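Local coordinates for diaminopropionate ammonia-lyase (Escherichia coli, PDB 4D9K) that catalyses the pyridoxal phosphate-dependent alpha,beta-elimination of both L- and D-diaminopropionate to pyruvate and ammonia, working as a homodimer, at the interface of chains A and B. Sequence-based numbering; all coordinates share one arbitrary frame. Chains: chain A/B, Diaminopropionate ammonia-lyase.

The interface of chains A and B. Residues chain A 383, 386-387, 391; chain B 1-2, 352.
B:Ser2, one residue from the start of its chain, points its hydroxyl at the carboxylate of A:Glu391 in the last turn of helix 382-391. The contact is a small part of the two-fold interface of this homodimer, a fold-type II pyridoxal phosphate enzyme of the diaminopropionate ammonia-lyase family, related to tryptophan synthase beta, and its centre lies about 24 Å from A:Lys77, the lysine that carries the cofactor in the holoenzyme. OG of B:Ser2 donates to OE1 of A:Glu391 at 2.6 Å, reaching the syn side of that oxygen and 19° out of the carboxylate plane. The second oxygen, OE2, receives at most a weak bond from the same hydroxyl and lies 4.1 Å above the plane of the B:Tyr352 ring, displaced toward its rim.

A:Lys383 runs alongside B:Met1, the N-terminal residue of chain B. Its CB stands 4.0 Å from CA of B:Met1. CG of A:Lys383 presses closer, 3.5 Å from CA of B:Met1, a tight carbon contact. CD passes the CA more loosely, and CE comes abreast of the B:Met1 carbonyl carbon. With CG anti to the backbone N (chi1 173°) the chain runs out nearly straight to CE, then bends at chi4 (-55°), which turns NZ back to A:Glu387. NZ of A:Lys383 forms a salt bridge within chain A, 2.6 Å to OE2 of A:Glu387, meeting its syn lone pair. This pairing would steady the A:Glu387 carboxylate, whose CD packs against CB of B:Ser2 at 3.8 Å. Lower on that side chain, CG touches CB of B:Met1, the last side-chain atom modelled in this incomplete methionine.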
ATOM      1  N   LYS A 383       8.484  -4.602 -10.937  1.00 28.56           N
ATOM      2  CA  LYS A 383       7.406  -5.086 -11.779  1.00 28.29           C
ATOM      3  C   LYS A 383       6.510  -6.050 -11.006  1.00 27.37           C
ATOM      4  O   LYS A 383       5.304  -5.840 -10.909  1.00 27.12           O
ATOM      5  CB  LYS A 383       7.981  -5.746 -13.034  1.00 29.40           C
ATOM      6  CG  LYS A 383       6.951  -6.439 -13.904  1.00 30.13           C
ATOM      7  CD  LYS A 383       7.512  -6.791 -15.279  1.00 31.17           C
ATOM      8  CE  LYS A 383       6.447  -7.450 -16.139  1.00 32.04           C
ATOM      9  NZ  LYS A 383       5.850  -8.640 -15.460  1.00 32.59           N
ATOM     10  N   ARG A 386       4.650  -4.292  -7.882  1.00 24.42           N
ATOM     11  CA  ARG A 386       3.467  -3.503  -8.245  1.00 24.39           C
ATOM     12  C   ARG A 386       2.361  -4.337  -8.887  1.00 24.55           C
ATOM     13  O   ARG A 386       1.209  -3.913  -8.941  1.00 24.21           O
ATOM     14  CB  ARG A 386       3.844  -2.309  -9.137  1.00 24.86           C
ATOM     15  CG  ARG A 386       4.802  -1.326  -8.480  1.00 24.96           C
ATOM     16  CD  ARG A 386       4.165  -0.596  -7.306  1.00 24.85           C
ATOM     17  NE  ARG A 386       5.167   0.087  -6.491  1.00 25.15           N
ATOM     18  CZ  ARG A 386       4.893   0.848  -5.435  1.00 24.99           C
ATOM     19  NH1 ARG A 386       3.638   1.037  -5.053  1.00 24.44           N
ATOM     20  NH2 ARG A 386       5.883   1.421  -4.757  1.00 25.12           N
ATOM     21  N   GLU A 387       2.716  -5.513  -9.398  1.00 25.21           N
ATOM     22  CA  GLU A 387       1.712  -6.449  -9.890  1.00 25.63           C
ATOM     23  C   GLU A 387       0.940  -7.006  -8.684  1.00 25.06           C
ATOM     24  O   GLU A 387      -0.292  -7.022  -8.668  1.00 25.16           O
ATOM     25  CB  GLU A 387       2.361  -7.554 -10.721  1.00 26.43           C
ATOM     26  CG  GLU A 387       2.530  -7.172 -12.187  1.00 27.73           C
ATOM     27  CD  GLU A 387       3.558  -8.000 -12.940  1.00 28.61           C
ATOM     28  OE1 GLU A 387       3.983  -9.077 -12.463  1.00 28.98           O
ATOM     29  OE2 GLU A 387       3.940  -7.564 -14.041  1.00 30.00           O
ATOM     30  N   GLU A 391      -2.006  -4.371  -9.045  1.00 25.68           N
ATOM     31  CA  GLU A 391      -2.845  -5.155  -9.955  1.00 27.00           C
ATOM     32  C   GLU A 391      -3.573  -6.298  -9.247  1.00 27.49           C
ATOM     33  O   GLU A 391      -4.565  -6.806  -9.744  1.00 28.44           O
ATOM     34  CB  GLU A 391      -2.017  -5.717 -11.118  1.00 27.09           C
ATOM     35  CG  GLU A 391      -1.186  -4.703 -11.895  1.00 27.02           C
ATOM     36  CD  GLU A 391      -0.477  -5.338 -13.090  1.00 27.81           C
ATOM     37  OE1 GLU A 391      -0.722  -6.533 -13.353  1.00 27.86           O
ATOM     38  OE2 GLU A 391       0.327  -4.651 -13.767  1.00 28.06           O
TER
ATOM     39  N   MET B   1       5.413  -2.450 -14.670  1.00 36.92           N
ATOM     40  CA  MET B   1       4.793  -3.801 -14.499  1.00 37.38           C
ATOM     41  C   MET B   1       3.902  -4.240 -15.689  1.00 37.96           C
ATOM     42  O   MET B   1       4.064  -3.722 -16.805  1.00 38.37           O
ATOM     43  CB  MET B   1       4.060  -3.889 -13.153  1.00 35.52           C
ATOM     44  N   SER B   2       2.971  -5.177 -15.438  1.00 37.52           N
ATOM     45  CA  SER B   2       2.253  -5.913 -16.502  1.00 38.13           C
ATOM     46  C   SER B   2       1.376  -5.053 -17.407  1.00 38.02           C
ATOM     47  O   SER B   2       0.841  -4.030 -16.985  1.00 36.51           O
ATOM     48  CB  SER B   2       1.415  -7.067 -15.921  1.00 37.68           C
ATOM     49  OG  SER B   2       0.043  -6.717 -15.794  1.00 35.97           O
ATOM     50  N   TYR B 352      -1.222   1.445 -18.090  1.00 29.69           N
ATOM     51  CA  TYR B 352      -0.877   0.037 -18.263  1.00 30.24           C
ATOM     52  C   TYR B 352      -1.483  -0.624 -19.502  1.00 31.17           C
ATOM     53  O   TYR B 352      -1.211  -1.791 -19.781  1.00 32.05           O
ATOM     54  CB  TYR B 352      -1.252  -0.746 -17.011  1.00 29.33           C
ATOM     55  CG  TYR B 352      -0.246  -0.606 -15.901  1.00 28.77           C
ATOM     56  CD1 TYR B 352       1.033  -1.152 -16.026  1.00 28.90           C
ATOM     57  CD2 TYR B 352      -0.562   0.079 -14.725  1.00 27.95           C
ATOM     58  CE1 TYR B 352       1.965  -1.020 -15.017  1.00 28.64           C
ATOM     59  CE2 TYR B 352       0.365   0.213 -13.709  1.00 27.55           C
ATOM     60  CZ  TYR B 352       1.622  -0.335 -13.858  1.00 27.77           C
ATOM     61  OH  TYR B 352       2.544  -0.216 -12.856  1.00 27.74           O
TER